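Local coordinates for protein 6-aminohexanoate-cyclic-dimer hydrolase (Arthrobacter sp., PDB 3A2Q) that hydrolyses the cyclic dimer of 6-aminohexanoic acid, a by-product of nylon-6 manufacture, to the linear dimer, at residues Ser257-Val262 with Asp294-Tyr299; Ala279-Ala284 with Ile385-Thr390. The protein carries 1 engineered substitution. One frame throughout, in Å; residues are numbered along the deposited sequence.

Contact 1: residues Ser257-Val262 with Asp294-Tyr299; sequences SLRVGV and DVNDAY
Arg-259 and Asp-294 meet at the start of two parallel strands, 259-262 and 294-297, which form a beta-alpha-beta unit with the connecting helix 275-290. Their side chains run side by side, and NH1 of Arg-259 gives a nearly straight salt-bridge hydrogen bond of 2.7 Å to OD2 of Asp-294. The oxygen is met on its syn side and lies close to the guanidinium plane, while the two flat groups are turned 45° apart. Bends at chi2 (-77°), which places CD, and chi3 (-79°), which places NE, turn the arginine chain toward the aspartate, and CD passes 3.0 Å from the same OD2. The other oxygen, OD1, takes a weak hydrogen bond from ND2 of Asn-296 (3.2 Å), two residues along on the same face. An alanine in place of Asp-294 would probably leave the Arg-259 guanidinium without this carboxylate and the Asn-296 amide freer to turn. Trp-381 gives Arg-259 a second partner by a cation-pi contact.

Beneath these polar groups runs the parallel ladder: Asp-294 N bonds to Leu-258 O, Val-260 N to Asp-294 O, Asn-296 N to Val-260 O and Val-262 N to Asn-296 O. Gly-261 brings its CA within 3.2 Å of Asn-296 O, and a CB there would clash with Ala-298 O, which suits a residue with no side chain. On the opposite face Val-262 and Val-295, beta-branched and apolar, both touch Ala-285 of the helix, while Val-260 packs on the neighbouring strand 383-387. Val-260 CB lies 4.1 Å from Val-295 CG2. Asp-297, on this face too, is held by a salt bridge to Arg-282 of the helix, and its OD1 also lies 3.0 Å from CG1 of Val-262.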
ATOM      1  N   SER A 257       2.530 -28.013  -7.245  1.00 39.77           N
ATOM      2  CA  SER A 257       2.814 -27.384  -8.532  1.00 36.87           C
ATOM      3  C   SER A 257       1.591 -26.609  -9.024  1.00 36.58           C
ATOM      4  O   SER A 257       0.552 -27.192  -9.333  1.00 32.35           O
ATOM      5  CB  SER A 257       3.214 -28.450  -9.556  1.00 36.09           C
ATOM      6  OG  SER A 257       3.536 -27.876 -10.811  1.00 40.69           O
ATOM      7  N   LEU A 258       1.722 -25.289  -9.098  1.00 34.97           N
ATOM      8  CA  LEU A 258       0.619 -24.438  -9.534  1.00 31.90           C
ATOM      9  C   LEU A 258       0.782 -23.964 -10.973  1.00 28.89           C
ATOM     10  O   LEU A 258       1.890 -23.917 -11.499  1.00 29.70           O
ATOM     11  CB  LEU A 258       0.521 -23.221  -8.611  1.00 33.10           C
ATOM     12  CG  LEU A 258       0.371 -23.495  -7.116  1.00 36.17           C
ATOM     13  CD1 LEU A 258       0.377 -22.177  -6.354  1.00 35.46           C
ATOM     14  CD2 LEU A 258      -0.923 -24.250  -6.859  1.00 31.98           C
ATOM     15  N   ARG A 259      -0.336 -23.621 -11.609  1.00 29.12           N
ATOM     16  CA  ARG A 259      -0.315 -23.113 -12.974  1.00 30.34           C
ATOM     17  C   ARG A 259       0.025 -21.633 -12.842  1.00 30.29           C
ATOM     18  O   ARG A 259      -0.765 -20.852 -12.307  1.00 27.00           O
ATOM     19  CB  ARG A 259      -1.688 -23.270 -13.642  1.00 35.87           C
ATOM     20  CG  ARG A 259      -1.955 -24.648 -14.216  1.00 47.85           C
ATOM     21  CD  ARG A 259      -1.224 -24.866 -15.547  1.00 59.24           C
ATOM     22  NE  ARG A 259      -1.901 -24.230 -16.682  1.00 65.13           N
ATOM     23  CZ  ARG A 259      -1.508 -24.338 -17.950  1.00 68.44           C
ATOM     24  NH1 ARG A 259      -0.435 -25.058 -18.259  1.00 65.06           N
ATOM     25  NH2 ARG A 259      -2.197 -23.735 -18.911  1.00 67.89           N
ATOM     26  N   VAL A 260       1.202 -21.260 -13.324  1.00 29.70           N
ATOM     27  CA  VAL A 260       1.661 -19.882 -13.233  1.00 28.13           C
ATOM     28  C   VAL A 260       1.818 -19.229 -14.593  1.00 28.94           C
ATOM     29  O   VAL A 260       2.409 -19.807 -15.501  1.00 30.75           O
ATOM     30  CB  VAL A 260       3.023 -19.808 -12.507  1.00 29.40           C
ATOM     31  CG1 VAL A 260       3.474 -18.352 -12.381  1.00 25.33           C
ATOM     32  CG2 VAL A 260       2.921 -20.463 -11.142  1.00 26.20           C
ATOM     33  N   GLY A 261       1.283 -18.020 -14.722  1.00 27.21           N
ATOM     34  CA  GLY A 261       1.411 -17.280 -15.962  1.00 27.21           C
ATOM     35  C   GLY A 261       2.302 -16.085 -15.666  1.00 29.86           C
ATOM     36  O   GLY A 261       2.172 -15.466 -14.611  1.00 27.81           O
ATOM     37  N   VAL A 262       3.218 -15.763 -16.571  1.00 28.80           N
ATOM     38  CA  VAL A 262       4.108 -14.632 -16.356  1.00 31.06           C
ATOM     39  C   VAL A 262       3.920 -13.605 -17.463  1.00 29.00           C
ATOM     40  O   VAL A 262       3.759 -13.951 -18.636  1.00 28.30           O
ATOM     41  CB  VAL A 262       5.595 -15.082 -16.288  1.00 35.05           C
ATOM     42  CG1 VAL A 262       5.971 -15.853 -17.532  1.00 38.98           C
ATOM     43  CG2 VAL A 262       6.503 -13.868 -16.124  1.00 34.93           C
ATOM     44  N   ASP A 294       4.341 -25.031 -12.839  1.00 31.64           N
ATOM     45  CA  ASP A 294       4.125 -25.075 -14.276  1.00 33.85           C
ATOM     46  C   ASP A 294       4.055 -23.626 -14.747  1.00 33.55           C
ATOM     47  O   ASP A 294       2.974 -23.039 -14.840  1.00 29.97           O
ATOM     48  CB  ASP A 294       2.824 -25.817 -14.589  1.00 35.97           C
ATOM     49  CG  ASP A 294       2.519 -25.869 -16.070  1.00 42.24           C
ATOM     50  OD1 ASP A 294       3.452 -25.722 -16.888  1.00 46.39           O
ATOM     51  OD2 ASP A 294       1.336 -26.072 -16.417  1.00 50.01           O
ATOM     52  N   VAL A 295       5.223 -23.060 -15.034  1.00 33.96           N
ATOM     53  CA  VAL A 295       5.334 -21.669 -15.458  1.00 33.07           C
ATOM     54  C   VAL A 295       5.249 -21.484 -16.972  1.00 33.37           C
ATOM     55  O   VAL A 295       5.949 -22.151 -17.731  1.00 36.35           O
ATOM     56  CB  VAL A 295       6.650 -21.066 -14.936  1.00 29.09           C
ATOM     57  CG1 VAL A 295       6.701 -19.572 -15.239  1.00 33.87           C
ATOM     58  CG2 VAL A 295       6.764 -21.315 -13.445  1.00 24.82           C
ATOM     59  N   ASN A 296       4.397 -20.557 -17.398  1.00 30.78           N
ATOM     60  CA  ASN A 296       4.180 -20.294 -18.816  1.00 33.39           C
ATOM     61  C   ASN A 296       3.987 -18.809 -19.090  1.00 32.55           C
ATOM     62  O   ASN A 296       3.595 -18.056 -18.202  1.00 30.49           O
ATOM     63  CB  ASN A 296       2.918 -21.024 -19.283  1.00 35.33           C
ATOM     64  CG  ASN A 296       2.977 -22.511 -19.030  1.00 40.30           C
ATOM     65  OD1 ASN A 296       3.649 -23.243 -19.749  1.00 43.35           O
ATOM     66  ND2 ASN A 296       2.278 -22.966 -17.993  1.00 42.38           N
ATOM     67  N   ASP A 297       4.260 -18.389 -20.320  1.00 31.78           N
ATOM     68  CA  ASP A 297       4.046 -16.995 -20.682  1.00 33.29           C
ATOM     69  C   ASP A 297       2.558 -16.884 -21.000  1.00 32.73           C
ATOM     70  O   ASP A 297       2.097 -17.300 -22.065  1.00 30.51           O
ATOM     71  CB  ASP A 297       4.883 -16.597 -21.900  1.00 34.65           C
ATOM     72  CG  ASP A 297       6.353 -16.434 -21.568  1.00 38.46           C
ATOM     73  OD1 ASP A 297       6.695 -16.465 -20.370  1.00 36.74           O
ATOM     74  OD2 ASP A 297       7.165 -16.268 -22.500  1.00 40.44           O
ATOM     75  N   ALA A 298       1.804 -16.342 -20.051  1.00 32.37           N
ATOM     76  CA  ALA A 298       0.369 -16.198 -20.220  1.00 30.20           C
ATOM     77  C   ALA A 298      -0.152 -15.154 -19.251  1.00 30.15           C
ATOM     78  O   ALA A 298       0.463 -14.885 -18.221  1.00 26.60           O
ATOM     79  CB  ALA A 298      -0.319 -17.529 -19.971  1.00 28.05           C
ATOM     80  N   TYR A 299      -1.299 -14.579 -19.577  1.00 29.75           N
ATOM     81  CA  TYR A 299      -1.882 -13.553 -18.735  1.00 28.58           C
ATOM     82  C   TYR A 299      -3.338 -13.327 -19.115  1.00 25.82           C
ATOM     83  O   TYR A 299      -3.764 -13.678 -20.215  1.00 27.16           O
ATOM     84  CB  TYR A 299      -1.086 -12.260 -18.909  1.00 26.05           C
ATOM     85  CG  TYR A 299      -1.124 -11.715 -20.321  1.00 25.87           C
ATOM     86  CD1 TYR A 299      -2.107 -10.804 -20.715  1.00 26.44           C
ATOM     87  CD2 TYR A 299      -0.172 -12.105 -21.265  1.00 28.56           C
ATOM     88  CE1 TYR A 299      -2.136 -10.290 -22.010  1.00 26.13           C
ATOM     89  CE2 TYR A 299      -0.194 -11.599 -22.560  1.00 24.70           C
ATOM     90  CZ  TYR A 299      -1.174 -10.692 -22.926  1.00 31.38           C
ATOM     91  OH  TYR A 299      -1.181 -10.179 -24.204  1.00 29.25           O
TER

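Contact 2: residues Ala279-Ala284 with Ile385-Thr390; sequences AAARGA and ILPTVT
Ala-281 of helix 275-290 sets its methyl against the ring of Pro-387 near the end of strand 383-387. CB is 3.7 Å from both CD and CG, and so meets the CG-CD side of the ring. Ala-281 CB also lies 4.0 Å from Leu-386 C, in the peptide that leads into the proline. Alanine suits this place because a single methyl pointing at the strand lets the backbones come close, the CA atoms of Ala-281 and Pro-387 being 5.3 Å apart.

One turn of helix further on, Ala-284 directs its methyl toward Ile-385, a looser touch of 4.5 Å to CG2. In this isoleucine CG2 is anti to the backbone N, while CG1 is anti to the carbonyl carbon (chi1 -48°). The two branches therefore serve different neighbours: CG2 also lies 4.1 Å from Ala-281 O, and CG1 packs against Val-260 of the adjacent strand. Leu-386, between the two residues whose side chains touch the helix, has its CB turned away from it and packs on Phe-424.

No hydrogen bond crosses the contact. Helix and strand segments run nearly antiparallel, at 156°, with axes 6.9 Å apart, and Ala-284 reaches on to Val-451 of strand 448-455. A helix laid on a mixed sheet is the layered arrangement of an alpha/beta fold, here in an amidase-family enzyme.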
ATOM      1  N   ALA A 279      12.751  -7.968 -16.544  1.00 25.09           N
ATOM      2  CA  ALA A 279      13.746  -8.986 -16.220  1.00 28.29           C
ATOM      3  C   ALA A 279      13.621  -9.503 -14.787  1.00 25.84           C
ATOM      4  O   ALA A 279      13.913 -10.665 -14.518  1.00 26.82           O
ATOM      5  CB  ALA A 279      15.151  -8.438 -16.465  1.00 25.08           C
ATOM      6  N   ALA A 280      13.195  -8.639 -13.869  1.00 25.54           N
ATOM      7  CA  ALA A 280      13.031  -9.027 -12.472  1.00 24.71           C
ATOM      8  C   ALA A 280      11.902 -10.038 -12.376  1.00 24.25           C
ATOM      9  O   ALA A 280      12.012 -11.049 -11.686  1.00 27.12           O
ATOM     10  CB  ALA A 280      12.710  -7.800 -11.613  1.00 25.07           C
ATOM     11  N   ALA A 281      10.806  -9.759 -13.073  1.00 25.40           N
ATOM     12  CA  ALA A 281       9.660 -10.662 -13.069  1.00 24.68           C
ATOM     13  C   ALA A 281      10.051 -11.979 -13.742  1.00 24.82           C
ATOM     14  O   ALA A 281       9.696 -13.063 -13.271  1.00 26.04           O
ATOM     15  CB  ALA A 281       8.492 -10.022 -13.802  1.00 22.13           C
ATOM     16  N   ARG A 282      10.788 -11.881 -14.842  1.00 26.00           N
ATOM     17  CA  ARG A 282      11.227 -13.073 -15.563  1.00 27.09           C
ATOM     18  C   ARG A 282      12.086 -13.938 -14.637  1.00 26.80           C
ATOM     19  O   ARG A 282      11.915 -15.157 -14.571  1.00 27.10           O
ATOM     20  CB  ARG A 282      12.012 -12.660 -16.816  1.00 29.77           C
ATOM     21  CG  ARG A 282      12.548 -13.815 -17.657  1.00 33.03           C
ATOM     22  CD  ARG A 282      11.445 -14.760 -18.105  1.00 36.96           C
ATOM     23  NE  ARG A 282      10.475 -14.113 -18.985  1.00 34.08           N
ATOM     24  CZ  ARG A 282       9.422 -14.731 -19.511  1.00 38.11           C
ATOM     25  NH1 ARG A 282       9.202 -16.013 -19.247  1.00 31.54           N
ATOM     26  NH2 ARG A 282       8.587 -14.068 -20.298  1.00 34.93           N
ATOM     27  N   GLY A 283      12.994 -13.293 -13.913  1.00 27.86           N
ATOM     28  CA  GLY A 283      13.864 -14.002 -12.990  1.00 27.86           C
ATOM     29  C   GLY A 283      13.091 -14.736 -11.911  1.00 30.05           C
ATOM     30  O   GLY A 283      13.456 -15.846 -11.528  1.00 29.04           O
ATOM     31  N   ALA A 284      12.026 -14.114 -11.410  1.00 28.70           N
ATOM     32  CA  ALA A 284      11.200 -14.726 -10.375  1.00 26.85           C
ATOM     33  C   ALA A 284      10.452 -15.918 -10.965  1.00 27.29           C
ATOM     34  O   ALA A 284      10.270 -16.935 -10.300  1.00 27.45           O
ATOM     35  CB  ALA A 284      10.208 -13.705  -9.818  1.00 25.69           C
ATOM     36  N   ILE A 385       2.404 -13.657 -12.449  1.00 23.75           N
ATOM     37  CA  ILE A 385       3.639 -13.024 -12.011  1.00 24.70           C
ATOM     38  C   ILE A 385       3.888 -11.882 -12.991  1.00 23.14           C
ATOM     39  O   ILE A 385       3.866 -12.084 -14.205  1.00 23.64           O
ATOM     40  CB  ILE A 385       4.861 -13.979 -12.099  1.00 29.85           C
ATOM     41  CG1 ILE A 385       4.530 -15.333 -11.473  1.00 38.91           C
ATOM     42  CG2 ILE A 385       6.059 -13.352 -11.393  1.00 32.16           C
ATOM     43  CD1 ILE A 385       4.121 -15.260 -10.031  1.00 42.51           C
ATOM     44  N   LEU A 386       4.107 -10.681 -12.467  1.00 23.93           N
ATOM     45  CA  LEU A 386       4.375  -9.535 -13.320  1.00 23.96           C
ATOM     46  C   LEU A 386       5.074  -8.462 -12.499  1.00 23.57           C
ATOM     47  O   LEU A 386       5.020  -8.482 -11.270  1.00 21.94           O
ATOM     48  CB  LEU A 386       3.071  -8.976 -13.902  1.00 24.84           C
ATOM     49  CG  LEU A 386       2.095  -8.255 -12.961  1.00 26.25           C
ATOM     50  CD1 LEU A 386       1.003  -7.599 -13.793  1.00 25.58           C
ATOM     51  CD2 LEU A 386       1.493  -9.227 -11.957  1.00 20.82           C
ATOM     52  N   PRO A 387       5.770  -7.524 -13.167  1.00 21.29           N
ATOM     53  CA  PRO A 387       6.458  -6.463 -12.421  1.00 21.83           C
ATOM     54  C   PRO A 387       5.428  -5.661 -11.633  1.00 19.93           C
ATOM     55  O   PRO A 387       4.287  -5.540 -12.069  1.00 23.05           O
ATOM     56  CB  PRO A 387       7.107  -5.622 -13.526  1.00 23.30           C
ATOM     57  CG  PRO A 387       7.273  -6.595 -14.659  1.00 24.55           C
ATOM     58  CD  PRO A 387       6.010  -7.410 -14.614  1.00 22.87           C
ATOM     59  N   THR A 388       5.808  -5.123 -10.479  1.00 19.69           N
ATOM     60  CA  THR A 388       4.855  -4.332  -9.711  1.00 21.28           C
ATOM     61  C   THR A 388       4.671  -2.990 -10.423  1.00 24.18           C
ATOM     62  O   THR A 388       3.543  -2.535 -10.606  1.00 21.38           O
ATOM     63  CB  THR A 388       5.339  -4.096  -8.271  1.00 23.27           C
ATOM     64  OG1 THR A 388       5.581  -5.356  -7.642  1.00 23.45           O
ATOM     65  CG2 THR A 388       4.273  -3.348  -7.465  1.00 20.14           C
ATOM     66  N   VAL A 389       5.778  -2.363 -10.821  1.00 23.60           N
ATOM     67  CA  VAL A 389       5.711  -1.090 -11.545  1.00 23.45           C
ATOM     68  C   VAL A 389       6.299  -1.293 -12.940  1.00 25.86           C
ATOM     69  O   VAL A 389       7.013  -2.272 -13.179  1.00 28.00           O
ATOM     70  CB  VAL A 389       6.453   0.045 -10.799  1.00 24.80           C
ATOM     71  CG1 VAL A 389       5.826   0.248  -9.430  1.00 26.99           C
ATOM     72  CG2 VAL A 389       7.935  -0.275 -10.674  1.00 28.60           C
ATOM     73  N   THR A 390       6.015  -0.376 -13.862  1.00 25.03           N
ATOM     74  CA  THR A 390       6.479  -0.539 -15.240  1.00 22.66           C
ATOM     75  C   THR A 390       7.598   0.380 -15.711  1.00 21.84           C
ATOM     76  O   THR A 390       7.986   0.329 -16.882  1.00 23.35           O
ATOM     77  CB  THR A 390       5.314  -0.372 -16.223  1.00 23.44           C
ATOM     78  OG1 THR A 390       4.991   1.021 -16.348  1.00 26.41           O
ATOM     79  CG2 THR A 390       4.086  -1.119 -15.721  1.00 22.03           C
TER

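How the contacts relate
Both contacts belong to one corner of the mixed sheet, away from the substrate pocket. Contact 2 is fully buried; contact 1, at the sheet's outermost strand within the chain, is partly buried, with charged side chains reaching the surface. Backbone pairing and a salt bridge carry 257-262 with 294-299, whereas 279-284 with 385-390 has no hydrogen bond and rests mainly on apolar packing. They share helix 275-290: it links the two strands of contact 1 and supplies one side of contact 2, and its Arg-282 reaches across to contact 1. Strands 259-262 and 383-387 are neighbours, joined by a probable hydrogen bond between Gly-261 O and Ile-385 N (2.8 Å).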